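Local structure of Lmo0305 protein (Listeria monocytogenes, 3PJ0) at residues 39-44 with 239-244; 294-299 with 330-335; 90-95 with 137-142; 152-157 with 186-191. The protein is of unknown function but belongs to the fold-type-I pyridoxal-phosphate proteins and carries its cofactor on a lysine as an internal Schiff base. All coordinates share one frame; numbering follows the deposited sequence. Where two conformers were deposited one is given.

Interaction 1. Residues 39-44 with 239-244; sequences LESDIY and LISLYP
Asp42 OD2 is the best-held polar atom, with two partners. Leu242 N lies 2.8 Å from Asp42 OD2, on the syn lone pair, and the bond is nearly straight (168°). Water 1 lies 2.6 Å from Asp42 OD2 and also close to Leu239 O, though its protons must be shared with other acceptors, so neither is certain. This carboxylate ties a loop to the start of helix 243-256 at the dimer interface of a fold-type-I protein. Asp42 OD1 takes a bent, weak bond from Tyr243 N at 2.9 Å and lies at the edge of the Tyr243 ring. CG of Asp42 stands in the crowded position between N and the carbonyl carbon (chi1 55°).

Nearby, Ser41 OG donates to Asp42 O at 2.6 Å, which fixes its rotation. Ser241 OG lies 2.7 Å from Ser41 OG. Beyond Ile43, Tyr44 N donates to a lone pair of Ile240 O at 3.0 Å. The Tyr44 ring crosses Ile240 obliquely and takes Ile240 CA over one face, 3.8 Å from the ring centroid. Tyr44 OH bonds Tyr207 of the second subunit, next to the cofactor-bearing Lys208 of that subunit. Ile240 CA comes nearest the ring, 3.5 Å from Tyr44 CE1.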
loop_
_atom_site.group_PDB
_atom_site.type_symbol
_atom_site.label_atom_id
_atom_site.label_comp_id
_atom_site.label_asym_id
_atom_site.label_seq_id
_atom_site.Cartn_x
_atom_site.Cartn_y
_atom_site.Cartn_z
ATOM N N LEU A 39 -18.552 -0.174 -11.550
ATOM C CA LEU A 39 -18.372 -0.808 -10.252
ATOM C C LEU A 39 -17.745 0.193 -9.305
ATOM O O LEU A 39 -16.717 0.791 -9.629
ATOM C CB LEU A 39 -17.482 -2.058 -10.335
ATOM C CG LEU A 39 -17.139 -2.739 -9.026
ATOM C CD1 LEU A 39 -18.423 -3.196 -8.270
ATOM C CD2 LEU A 39 -16.153 -3.904 -9.298
ATOM N N GLU A 40 -18.362 0.366 -8.136
ATOM C CA GLU A 40 -17.879 1.345 -7.198
ATOM C C GLU A 40 -16.625 0.876 -6.480
ATOM O O GLU A 40 -16.495 -0.267 -6.089
ATOM C CB GLU A 40 -18.953 1.725 -6.174
ATOM C CG GLU A 40 -20.104 2.569 -6.741
ATOM C CD GLU A 40 -19.753 4.039 -6.945
ATOM O OE1 GLU A 40 -18.933 4.602 -6.179
ATOM O OE2 GLU A 40 -20.322 4.662 -7.866
ATOM N N SER A 41 -15.723 1.823 -6.285
ATOM C CA SER A 41 -14.544 1.590 -5.525
ATOM C C SER A 41 -14.889 1.330 -4.062
ATOM O O SER A 41 -15.881 1.860 -3.520
ATOM C CB SER A 41 -13.631 2.832 -5.561
ATOM O OG SER A 41 -12.498 2.645 -4.704
ATOM N N ASP A 42 -14.043 0.515 -3.449
ATOM C CA ASP A 42 -14.025 0.379 -2.000
ATOM C C ASP A 42 -13.627 1.779 -1.464
ATOM O O ASP A 42 -13.017 2.585 -2.200
ATOM C CB ASP A 42 -13.036 -0.706 -1.541
ATOM C CG ASP A 42 -11.588 -0.488 -2.073
ATOM O OD1 ASP A 42 -11.417 -0.375 -3.304
ATOM O OD2 ASP A 42 -10.612 -0.510 -1.272
ATOM N N ILE A 43 -13.977 2.066 -0.206
ATOM C CA ILE A 43 -13.691 3.334 0.447
ATOM C C ILE A 43 -13.123 3.064 1.868
ATOM O O ILE A 43 -13.853 2.609 2.766
ATOM C CB ILE A 43 -14.967 4.174 0.553
ATOM C CG1 ILE A 43 -15.574 4.413 -0.845
ATOM C CG2 ILE A 43 -14.700 5.504 1.336
ATOM C CD1 ILE A 43 -14.643 5.130 -1.813
ATOM N N TYR A 44 -11.821 3.295 2.033
ATOM C CA TYR A 44 -11.123 3.098 3.316
ATOM C C TYR A 44 -11.533 1.820 4.036
ATOM O O TYR A 44 -12.010 1.858 5.173
ATOM C CB TYR A 44 -11.316 4.307 4.251
ATOM C CG TYR A 44 -10.792 5.598 3.683
ATOM C CD1 TYR A 44 -9.421 5.764 3.430
ATOM C CD2 TYR A 44 -11.668 6.673 3.384
ATOM C CE1 TYR A 44 -8.953 6.969 2.907
ATOM C CE2 TYR A 44 -11.197 7.854 2.833
ATOM C CZ TYR A 44 -9.849 8.002 2.600
ATOM O OH TYR A 44 -9.382 9.200 2.102
ATOM N N LEU A 239 -5.698 2.412 2.508
ATOM C CA LEU A 239 -5.793 3.318 1.367
ATOM C C LEU A 239 -7.259 3.538 1.035
ATOM O O LEU A 239 -8.091 2.644 1.252
ATOM C CB LEU A 239 -5.047 2.703 0.177
ATOM C CG LEU A 239 -3.531 2.950 0.016
ATOM C CD1 LEU A 239 -2.708 2.788 1.261
ATOM C CD2 LEU A 239 -2.955 2.112 -1.127
ATOM N N ILE A 240 -7.577 4.701 0.475
ATOM C CA ILE A 240 -8.948 4.962 0.062
ATOM C C ILE A 240 -9.468 3.847 -0.857
ATOM O O ILE A 240 -10.556 3.327 -0.639
ATOM C CB ILE A 240 -9.162 6.377 -0.607
ATOM C CG1 ILE A 240 -10.642 6.572 -0.962
ATOM C CG2 ILE A 240 -8.298 6.589 -1.883
ATOM C CD1 ILE A 240 -11.026 8.017 -1.224
ATOM N N SER A 241 -8.658 3.444 -1.827
ATOM C CA SER A 241 -9.089 2.484 -2.847
ATOM C C SER A 241 -8.039 1.412 -3.090
ATOM O O SER A 241 -6.966 1.713 -3.669
ATOM C CB SER A 241 -9.314 3.214 -4.173
ATOM O OG SER A 241 -10.375 4.153 -4.106
ATOM N N LEU A 242 -8.344 0.205 -2.654
ATOM C CA LEU A 242 -7.468 -0.964 -2.897
ATOM C C LEU A 242 -7.978 -1.838 -4.055
ATOM O O LEU A 242 -7.331 -2.839 -4.411
ATOM C CB LEU A 242 -7.340 -1.805 -1.612
ATOM C CG LEU A 242 -6.463 -1.152 -0.540
ATOM C CD1 LEU A 242 -6.655 -1.825 0.837
ATOM C CD2 LEU A 242 -4.960 -1.143 -0.932
ATOM N N TYR A 243 -9.088 -1.461 -4.691
ATOM C CA TYR A 243 -9.637 -2.321 -5.751
ATOM C C TYR A 243 -8.666 -2.736 -6.895
ATOM O O TYR A 243 -8.829 -3.845 -7.408
ATOM C CB TYR A 243 -10.943 -1.766 -6.353
ATOM C CG TYR A 243 -10.768 -0.566 -7.231
ATOM C CD1 TYR A 243 -10.423 -0.707 -8.575
ATOM C CD2 TYR A 243 -10.957 0.725 -6.735
ATOM C CE1 TYR A 243 -10.255 0.422 -9.385
ATOM C CE2 TYR A 243 -10.808 1.833 -7.545
ATOM C CZ TYR A 243 -10.457 1.683 -8.856
ATOM O OH TYR A 243 -10.301 2.776 -9.668
ATOM N N PRO A 244 -7.682 -1.884 -7.284
ATOM C CA PRO A 244 -6.823 -2.400 -8.355
ATOM C C PRO A 244 -6.133 -3.721 -8.014
ATOM O O PRO A 244 -5.982 -4.596 -8.896
ATOM C CB PRO A 244 -5.815 -1.255 -8.597
ATOM C CG PRO A 244 -6.542 -0.008 -8.153
ATOM C CD PRO A 244 -7.390 -0.477 -6.981
HETATM O O HOH W 1 -9.775 0.474 1.028
#

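Interaction 2. Residues 294-299 with 330-335; sequences VYFENS and CAFEVS
Strands 291-296 and 329-335 run antiparallel here, and the packing is tightest on the face that carries Val294, Phe296 and Phe332. Val294 and Phe332 form one hydrogen-bonded pair, and Phe296 and Cys330 the next. Val294 N donates to Phe332 O at 2.8 Å, almost along the C=O axis. Phe296 N reaches Cys330 O in the same way at 2.9 Å.

The Phe332 ring stands in the crowded position between N and the carbonyl carbon (chi1 68°). It lies beside Val294, whose CB sits over one ring face, 4.1 Å from the centroid. Phe296 crosses it obliquely, and its CE1 comes within 3.5 Å of Phe332 CE2. The edge of the Phe296 ring, in plane, also meets Cys330 O. Helix 300-314 covers this face through Ile303, which touches both Phe296 and Cys330.

On the other face Tyr295 is partly exposed. There Ala331 CB points straight at the centre of the Tyr295 ring, 3.6 Å from its centroid and 3° off the normal. A bound (4R)-2-methylpentane-2,4-diol lies about 4 Å from the Ala331 side chain. The end near Cys330 is looser. Cys330 N gives Phe296 O only a weak bond at 3.4 Å, and past Phe296 strand 291-296 gives way to exposed Glu297. Ser299 caps helix 300-314 through Glu302 N. The pair forms the middle of a four-stranded antiparallel sheet backed by helices, as in the small C-terminal domain of fold-type-I pyridoxal-phosphate proteins.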
loop_
_atom_site.group_PDB
_atom_site.type_symbol
_atom_site.label_atom_id
_atom_site.label_comp_id
_atom_site.label_asym_id
_atom_site.label_seq_id
_atom_site.Cartn_x
_atom_site.Cartn_y
_atom_site.Cartn_z
ATOM N N VAL A 294 18.232 -25.349 -7.372
ATOM C CA VAL A 294 19.139 -26.201 -8.179
ATOM C C VAL A 294 20.563 -25.819 -7.801
ATOM O O VAL A 294 20.918 -24.649 -7.843
ATOM C CB VAL A 294 18.914 -25.938 -9.692
ATOM C CG1 VAL A 294 19.839 -26.755 -10.570
ATOM C CG2 VAL A 294 17.413 -26.189 -10.063
ATOM N N TYR A 295 21.364 -26.803 -7.426
ATOM C CA TYR A 295 22.724 -26.595 -6.964
ATOM C C TYR A 295 23.688 -27.254 -7.909
ATOM O O TYR A 295 23.441 -28.367 -8.378
ATOM C CB TYR A 295 22.913 -27.208 -5.571
ATOM C CG TYR A 295 22.511 -26.331 -4.413
ATOM C CD1 TYR A 295 21.162 -26.108 -4.104
ATOM C CD2 TYR A 295 23.482 -25.739 -3.609
ATOM C CE1 TYR A 295 20.793 -25.295 -3.035
ATOM C CE2 TYR A 295 23.128 -24.940 -2.518
ATOM C CZ TYR A 295 21.775 -24.723 -2.232
ATOM O OH TYR A 295 21.419 -23.916 -1.169
ATOM N N PHE A 296 24.813 -26.585 -8.136
ATOM C CA PHE A 296 25.835 -27.050 -9.037
ATOM C C PHE A 296 27.163 -27.213 -8.327
ATOM O O PHE A 296 27.469 -26.453 -7.400
ATOM C CB PHE A 296 26.055 -26.031 -10.140
ATOM C CG PHE A 296 24.883 -25.837 -11.034
ATOM C CD1 PHE A 296 23.896 -24.921 -10.705
ATOM C CD2 PHE A 296 24.788 -26.541 -12.234
ATOM C CE1 PHE A 296 22.820 -24.723 -11.530
ATOM C CE2 PHE A 296 23.706 -26.365 -13.075
ATOM C CZ PHE A 296 22.716 -25.456 -12.734
ATOM N N GLU A 297 27.950 -28.185 -8.799
ATOM C CA GLU A 297 29.291 -28.440 -8.274
ATOM C C GLU A 297 30.350 -27.692 -9.081
ATOM O O GLU A 297 31.417 -28.250 -9.423
ATOM C CB GLU A 297 29.611 -29.938 -8.268
ATOM C CG GLU A 297 28.760 -30.756 -7.320
ATOM C CD GLU A 297 29.034 -32.252 -7.452
ATOM O OE1 GLU A 297 30.096 -32.629 -7.985
ATOM O OE2 GLU A 297 28.183 -33.064 -7.021
ATOM N N ASN A 298 30.038 -26.438 -9.400
ATOM C CA ASN A 298 30.942 -25.530 -10.101
ATOM C C ASN A 298 30.647 -24.119 -9.673
ATOM O O ASN A 298 29.572 -23.830 -9.146
ATOM C CB ASN A 298 30.804 -25.669 -11.611
ATOM C CG ASN A 298 31.448 -26.936 -12.129
ATOM O OD1 ASN A 298 32.687 -27.044 -12.185
ATOM N ND2 ASN A 298 30.624 -27.907 -12.510
ATOM N N SER A 299 31.608 -23.238 -9.879
ATOM C CA SER A 299 31.467 -21.849 -9.484
ATOM C C SER A 299 30.398 -21.144 -10.324
ATOM O O SER A 299 30.094 -21.584 -11.424
ATOM C CB SER A 299 32.772 -21.103 -9.695
ATOM O OG SER A 299 33.025 -20.963 -11.083
ATOM N N CYS A 330 27.329 -23.089 -6.648
ATOM C CA CYS A 330 26.354 -22.021 -6.829
ATOM C C CYS A 330 24.958 -22.633 -6.966
ATOM O O CYS A 330 24.821 -23.866 -7.173
ATOM C CB CYS A 330 26.682 -21.161 -8.051
ATOM S SG CYS A 330 26.622 -22.074 -9.611
ATOM N N ALA A 331 23.942 -21.778 -6.895
ATOM C CA ALA A 331 22.558 -22.237 -6.984
ATOM C C ALA A 331 21.593 -21.177 -7.496
ATOM O O ALA A 331 21.931 -19.999 -7.532
ATOM C CB ALA A 331 22.086 -22.721 -5.568
ATOM N N PHE A 332 20.378 -21.616 -7.850
ATOM C CA PHE A 332 19.295 -20.709 -8.217
ATOM C C PHE A 332 17.978 -21.361 -7.912
ATOM O O PHE A 332 17.913 -22.569 -7.652
ATOM C CB PHE A 332 19.326 -20.253 -9.681
ATOM C CG PHE A 332 19.031 -21.345 -10.665
ATOM C CD1 PHE A 332 17.735 -21.631 -11.027
ATOM C CD2 PHE A 332 20.049 -22.084 -11.236
ATOM C CE1 PHE A 332 17.476 -22.660 -11.938
ATOM C CE2 PHE A 332 19.781 -23.057 -12.168
ATOM C CZ PHE A 332 18.491 -23.358 -12.498
ATOM N N GLU A 333 16.947 -20.536 -7.866
ATOM C CA GLU A 333 15.603 -20.987 -7.563
ATOM C C GLU A 333 14.702 -21.067 -8.800
ATOM O O GLU A 333 14.750 -20.183 -9.671
ATOM C CB GLU A 333 14.990 -19.996 -6.560
ATOM C CG GLU A 333 13.534 -20.126 -6.281
ATOM C CD GLU A 333 13.112 -19.167 -5.207
ATOM O OE1 GLU A 333 13.395 -19.468 -4.033
ATOM O OE2 GLU A 333 12.560 -18.085 -5.552
ATOM N N VAL A 334 13.843 -22.089 -8.837
ATOM C CA VAL A 334 12.807 -22.234 -9.849
ATOM C C VAL A 334 11.442 -22.303 -9.170
ATOM O O VAL A 334 11.287 -23.056 -8.189
ATOM C CB VAL A 334 12.909 -23.574 -10.628
ATOM C CG1 VAL A 334 11.860 -23.589 -11.770
ATOM C CG2 VAL A 334 14.310 -23.818 -11.150
ATOM N N SER A 335 10.498 -21.464 -9.610
ATOM C CA SER A 335 9.107 -21.548 -9.157
ATOM C C SER A 335 8.260 -21.762 -10.404
ATOM O O SER A 335 8.152 -20.872 -11.231
ATOM C CB SER A 335 8.640 -20.306 -8.386
ATOM O OG SER A 335 9.432 -20.091 -7.229
#

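Interaction 3. Residues 90-95 with 137-142; sequences RRVAYH and PVSSVL
This is a parallel pairing of strands 91-94 and 140-144, inside the seven-stranded mixed sheet of the large domain. Strand 91-94 lies between 140-144 and the outermost strand 115-118. Three backbone bonds carry the contact. Ser139 N donates to Arg91 O at 3.0 Å, and Ala93 N to Ser140 O at 3.0 Å. Leu142 N to Ala93 O is the shortest at 2.9 Å and lies nearly along the C=O axis.

Side chains add little between the strands. Ala93 CB meets CG1 of Val138 and CG2 of Val141, each at 4.2 Å. On the other face, Val92 CG1 lies 3.4 Å from Ser140 OG. Ser139 OG lies close to Arg91 O and also bonds Asn89 O. Tyr94 CB packs on Leu142 CB, while its ring leads away and its OH bonds Glu101. Helix 72-87 covers Ser139, Ser140 and Leu142.

Two waters bridge the ends. Water 2 accepts from Arg91 NE and donates to Pro137 O. Water 3 accepts from His95 N and donates to Leu142 O, 2.7 Å from that oxygen. The chemistry is mostly that of main-chain amides, extended by water 3 at one end, while water 2 ties the Arg91 side chain in at the other.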
loop_
_atom_site.group_PDB
_atom_site.type_symbol
_atom_site.label_atom_id
_atom_site.label_comp_id
_atom_site.label_asym_id
_atom_site.label_seq_id
_atom_site.Cartn_x
_atom_site.Cartn_y
_atom_site.Cartn_z
ATOM N N ARG A 90 6.894 -9.470 24.226
ATOM C CA ARG A 90 7.428 -8.988 22.930
ATOM C C ARG A 90 8.452 -9.909 22.283
ATOM O O ARG A 90 9.119 -9.514 21.307
ATOM C CB ARG A 90 7.990 -7.550 23.070
ATOM C CG ARG A 90 6.930 -6.462 23.346
ATOM C CD ARG A 90 6.184 -5.903 22.137
ATOM N NE ARG A 90 5.314 -4.809 22.569
ATOM C CZ ARG A 90 5.450 -3.514 22.330
ATOM N NH1 ARG A 90 6.358 -3.021 21.485
ATOM N NH2 ARG A 90 4.572 -2.686 22.898
ATOM N N ARG A 91 8.634 -11.119 22.809
ATOM C CA ARG A 91 9.523 -12.077 22.147
ATOM C C ARG A 91 8.674 -12.975 21.245
ATOM O O ARG A 91 7.554 -13.351 21.610
ATOM C CB ARG A 91 10.317 -12.932 23.149
ATOM C CG ARG A 91 11.622 -12.288 23.667
ATOM C CD ARG A 91 11.388 -11.045 24.446
ATOM N NE ARG A 91 10.511 -11.293 25.592
ATOM C CZ ARG A 91 9.993 -10.351 26.378
ATOM N NH1 ARG A 91 10.269 -9.064 26.171
ATOM N NH2 ARG A 91 9.191 -10.707 27.384
ATOM N N VAL A 92 9.194 -13.286 20.067
ATOM C CA VAL A 92 8.568 -14.264 19.143
ATOM C C VAL A 92 9.648 -15.238 18.690
ATOM O O VAL A 92 10.834 -14.996 18.953
ATOM C CB VAL A 92 7.900 -13.619 17.923
ATOM C CG1 VAL A 92 6.836 -12.637 18.370
ATOM C CG2 VAL A 92 8.919 -12.913 17.014
ATOM N N ALA A 93 9.268 -16.310 17.997
ATOM C CA ALA A 93 10.244 -17.261 17.517
ATOM C C ALA A 93 9.928 -17.718 16.099
ATOM O O ALA A 93 8.771 -17.942 15.741
ATOM C CB ALA A 93 10.356 -18.492 18.479
ATOM N N TYR A 94 10.966 -17.820 15.292
ATOM C CA TYR A 94 10.814 -18.284 13.939
ATOM C C TYR A 94 12.147 -18.730 13.312
ATOM O O TYR A 94 13.207 -18.560 13.913
ATOM C CB TYR A 94 10.133 -17.233 13.084
ATOM C CG TYR A 94 10.730 -15.815 13.051
ATOM C CD1 TYR A 94 12.093 -15.582 12.916
ATOM C CD2 TYR A 94 9.875 -14.686 13.055
ATOM C CE1 TYR A 94 12.599 -14.262 12.828
ATOM C CE2 TYR A 94 10.362 -13.398 12.948
ATOM C CZ TYR A 94 11.712 -13.175 12.844
ATOM O OH TYR A 94 12.158 -11.862 12.748
ATOM N N HIS A 95 12.076 -19.290 12.104
ATOM C CA HIS A 95 13.255 -19.743 11.400
ATOM C C HIS A 95 14.208 -18.542 11.154
ATOM O O HIS A 95 13.742 -17.424 10.908
ATOM C CB HIS A 95 12.844 -20.369 10.057
ATOM C CG HIS A 95 13.959 -21.069 9.335
ATOM N ND1 HIS A 95 14.835 -20.411 8.509
ATOM C CD2 HIS A 95 14.321 -22.376 9.300
ATOM C CE1 HIS A 95 15.711 -21.275 8.015
ATOM N NE2 HIS A 95 15.419 -22.478 8.482
ATOM N N PRO A 137 10.180 -17.634 27.400
ATOM C CA PRO A 137 8.872 -17.787 26.782
ATOM C C PRO A 137 8.658 -16.804 25.632
ATOM O O PRO A 137 9.303 -15.742 25.584
ATOM C CB PRO A 137 7.892 -17.490 27.925
ATOM C CG PRO A 137 8.717 -17.497 29.178
ATOM C CD PRO A 137 10.088 -17.129 28.777
ATOM N N VAL A 138 7.765 -17.180 24.727
ATOM C CA VAL A 138 7.417 -16.342 23.577
ATOM C C VAL A 138 5.911 -16.171 23.447
ATOM O O VAL A 138 5.151 -17.027 23.903
ATOM C CB VAL A 138 7.979 -16.930 22.259
ATOM C CG1 VAL A 138 9.519 -16.863 22.292
ATOM C CG2 VAL A 138 7.470 -18.376 22.011
ATOM N N SER A 139 5.467 -15.046 22.870
ATOM C CA SER A 139 4.042 -14.830 22.629
ATOM C C SER A 139 3.561 -15.647 21.441
ATOM O O SER A 139 2.422 -16.128 21.431
ATOM C CB SER A 139 3.714 -13.356 22.375
ATOM O OG SER A 139 4.523 -12.810 21.345
ATOM N N SER A 140 4.405 -15.743 20.413
ATOM C CA SER A 140 4.067 -16.529 19.244
ATOM C C SER A 140 5.276 -17.164 18.553
ATOM O O SER A 140 6.452 -16.769 18.755
ATOM C CB SER A 140 3.345 -15.651 18.213
ATOM O OG SER A 140 4.264 -14.765 17.645
ATOM N N VAL A 141 4.947 -18.184 17.771
ATOM C CA VAL A 141 5.863 -18.859 16.874
ATOM C C VAL A 141 5.251 -18.620 15.505
ATOM O O VAL A 141 4.016 -18.697 15.321
ATOM C CB VAL A 141 5.961 -20.380 17.182
ATOM C CG1 VAL A 141 6.669 -21.150 16.065
ATOM C CG2 VAL A 141 6.682 -20.593 18.499
ATOM N N LEU A 142 6.115 -18.351 14.544
ATOM C CA LEU A 142 5.697 -18.145 13.154
ATOM C C LEU A 142 6.301 -19.270 12.359
ATOM O O LEU A 142 7.482 -19.584 12.525
ATOM C CB LEU A 142 6.184 -16.786 12.642
ATOM C CG LEU A 142 5.971 -16.442 11.151
ATOM C CD1 LEU A 142 5.968 -14.897 10.980
ATOM C CD2 LEU A 142 7.000 -17.079 10.193
HETATM O O HOH W 2 10.489 -13.866 27.175
HETATM O O HOH W 3 9.484 -19.917 10.794
#

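Interaction 4. Residues 152-157 with 186-191; sequences GQLPAF and PFYQKS
Phe157 carries one half of this contact and can be followed outward. Phe157 CB touches Tyr188 CD1 at 3.9 Å. CG lies anti to the backbone N (chi1 -165°), which swings the ring toward the 186-191 segment. Phe157 CD1 then comes down over the centre of the Tyr188 ring, 3.8 Å above its plane. The two rings make an edge-to-face, T-shaped pair with Phe157 giving the edge; the planes are 77° apart. Farther out, Phe157 CE1 meets Lys190 CG at 4.0 Å. CD2 and CE2 run under Lys190 CE, and CZ at the tip has CG and CD of the same lysine nearest. The lysine chain, bent at chi2, therefore lies across one face of the Phe157 ring, with CG over the centre in a CH-pi contact.

Tyr188 is the buried middle of the group. Its opposite face takes Leu154 CD1, offset toward the rim. The ring is fixed at its tip as well, because Tyr188 OH donates to Pro155 O at 2.7 Å, in the carbonyl plane. That carbonyl oxygen lies at the ring edge, in plane. Leu154 also reaches Phe187 tip to tip, with CD1 3.7 Å from Phe187 CD2. Aromatic stacking and one hydrogen bond thus share the same tyrosine.

The arrangement joins the loop ahead of helix 157-170, where Ala156 is the N-cap residue, to the end of helix 185-188. Ile195 of helix 192-196 touches Phe157, Tyr188 and Lys190, and Phe264 of helix 260-275 packs on Phe187.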
loop_
_atom_site.group_PDB
_atom_site.type_symbol
_atom_site.label_atom_id
_atom_site.label_comp_id
_atom_site.label_asym_id
_atom_site.label_seq_id
_atom_site.Cartn_x
_atom_site.Cartn_y
_atom_site.Cartn_z
ATOM N N GLY A 152 12.096 -24.464 -0.371
ATOM C CA GLY A 152 10.680 -24.809 -0.306
ATOM C C GLY A 152 10.533 -26.145 0.407
ATOM O O GLY A 152 9.972 -27.115 -0.151
ATOM N N GLN A 153 11.044 -26.221 1.628
ATOM C CA GLN A 153 10.923 -27.469 2.400
ATOM C C GLN A 153 9.723 -27.445 3.372
ATOM O O GLN A 153 9.313 -26.367 3.862
ATOM C CB GLN A 153 12.219 -27.724 3.176
ATOM C CG GLN A 153 13.493 -27.942 2.332
ATOM C CD GLN A 153 14.699 -28.328 3.177
ATOM O OE1 GLN A 153 14.600 -29.170 4.101
ATOM N NE2 GLN A 153 15.853 -27.770 2.840
ATOM N N LEU A 154 9.195 -28.648 3.668
ATOM C CA LEU A 154 8.056 -28.808 4.556
ATOM C C LEU A 154 8.261 -29.898 5.577
ATOM O O LEU A 154 8.811 -30.943 5.265
ATOM C CB LEU A 154 6.807 -29.231 3.735
ATOM C CG LEU A 154 6.166 -28.183 2.831
ATOM C CD1 LEU A 154 5.112 -28.801 1.904
ATOM C CD2 LEU A 154 5.536 -27.078 3.709
ATOM N N PRO A 155 7.787 -29.677 6.815
ATOM C CA PRO A 155 7.740 -30.781 7.743
ATOM C C PRO A 155 6.582 -31.721 7.369
ATOM O O PRO A 155 5.599 -31.315 6.714
ATOM C CB PRO A 155 7.432 -30.099 9.070
ATOM C CG PRO A 155 6.598 -28.922 8.687
ATOM C CD PRO A 155 7.251 -28.440 7.400
ATOM N N ALA A 156 6.691 -32.975 7.773
ATOM C CA ALA A 156 5.552 -33.880 7.641
ATOM C C ALA A 156 4.335 -33.198 8.305
ATOM O O ALA A 156 4.484 -32.461 9.290
ATOM C CB ALA A 156 5.863 -35.190 8.331
ATOM N N PHE A 157 3.138 -33.446 7.775
ATOM C CA PHE A 157 1.949 -32.813 8.342
ATOM C C PHE A 157 1.777 -33.170 9.827
ATOM O O PHE A 157 1.478 -32.312 10.639
ATOM C CB PHE A 157 0.674 -33.127 7.538
ATOM C CG PHE A 157 -0.480 -32.210 7.889
ATOM C CD1 PHE A 157 -0.544 -30.931 7.356
ATOM C CD2 PHE A 157 -1.459 -32.604 8.795
ATOM C CE1 PHE A 157 -1.586 -30.067 7.698
ATOM C CE2 PHE A 157 -2.508 -31.736 9.138
ATOM C CZ PHE A 157 -2.556 -30.475 8.600
ATOM N N PRO A 186 -1.418 -29.579 -2.703
ATOM C CA PRO A 186 -1.294 -30.892 -3.412
ATOM C C PRO A 186 -0.407 -31.936 -2.694
ATOM O O PRO A 186 -0.811 -33.108 -2.547
ATOM C CB PRO A 186 -0.702 -30.508 -4.776
ATOM C CG PRO A 186 -1.091 -29.053 -4.958
ATOM C CD PRO A 186 -1.054 -28.443 -3.569
ATOM N N PHE A 187 0.743 -31.512 -2.183
ATOM C CA PHE A 187 1.655 -32.409 -1.468
ATOM C C PHE A 187 1.068 -32.892 -0.149
ATOM O O PHE A 187 1.080 -34.069 0.133
ATOM C CB PHE A 187 3.016 -31.756 -1.193
ATOM C CG PHE A 187 3.868 -32.542 -0.245
ATOM C CD1 PHE A 187 4.540 -33.667 -0.680
ATOM C CD2 PHE A 187 3.930 -32.207 1.097
ATOM C CE1 PHE A 187 5.303 -34.434 0.223
ATOM C CE2 PHE A 187 4.683 -32.956 1.983
ATOM C CZ PHE A 187 5.363 -34.082 1.552
ATOM N N TYR A 188 0.508 -31.974 0.627
ATOM C CA TYR A 188 -0.094 -32.379 1.887
ATOM C C TYR A 188 -1.401 -33.167 1.736
ATOM O O TYR A 188 -1.776 -33.887 2.637
ATOM C CB TYR A 188 -0.320 -31.181 2.801
ATOM C CG TYR A 188 0.855 -30.716 3.627
ATOM C CD1 TYR A 188 1.785 -31.611 4.167
ATOM C CD2 TYR A 188 0.964 -29.384 3.980
ATOM C CE1 TYR A 188 2.842 -31.156 4.997
ATOM C CE2 TYR A 188 1.994 -28.919 4.819
ATOM C CZ TYR A 188 2.915 -29.806 5.333
ATOM O OH TYR A 188 3.927 -29.300 6.152
ATOM N N GLN A 189 -2.074 -33.046 0.603
ATOM C CA GLN A 189 -3.385 -33.678 0.418
ATOM C C GLN A 189 -4.348 -33.194 1.555
ATOM O O GLN A 189 -5.146 -33.951 2.133
ATOM C CB GLN A 189 -3.259 -35.191 0.241
ATOM C CG GLN A 189 -2.673 -35.541 -1.136
ATOM C CD GLN A 189 -3.626 -35.181 -2.259
ATOM O OE1 GLN A 189 -4.727 -35.745 -2.334
ATOM N NE2 GLN A 189 -3.238 -34.222 -3.126
ATOM N N LYS A 190 -4.214 -31.897 1.847
ATOM C CA LYS A 190 -5.023 -31.164 2.843
ATOM C C LYS A 190 -5.553 -29.899 2.197
ATOM O O LYS A 190 -4.871 -29.293 1.381
ATOM C CB LYS A 190 -4.179 -30.770 4.072
ATOM C CG LYS A 190 -3.630 -31.961 4.866
ATOM C CD LYS A 190 -4.667 -32.644 5.737
ATOM C CE LYS A 190 -4.117 -33.897 6.360
ATOM N NZ LYS A 190 -5.002 -34.435 7.441
ATOM N N SER A 191 -6.762 -29.471 2.556
ATOM C CA SER A 191 -7.269 -28.199 2.036
ATOM C C SER A 191 -6.587 -27.027 2.757
ATOM O O SER A 191 -6.015 -27.199 3.833
ATOM C CB SER A 191 -8.755 -28.060 2.284
ATOM O OG SER A 191 -9.005 -28.073 3.671
#

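How the interactions relate
Interactions 1, 2 and 3 are buried, while interaction 4 lies at the surface around one buried tyrosine. Interactions 2 and 3 both join neighbouring strands, but in different sheets: one is antiparallel with aromatic packing, the other parallel and mostly main-chain. Interactions 1 and 4 instead fasten a loop near a helix end, the first through a carboxylate and water, the second through aromatic rings and a lysine chain. Interaction 1 alone also meets the second subunit. It stands on the opposite side of the chain's centre from interaction 2, their centres about 42 Å apart. Interactions 2 and 4 come closest, with nearest atoms about 6 Å apart.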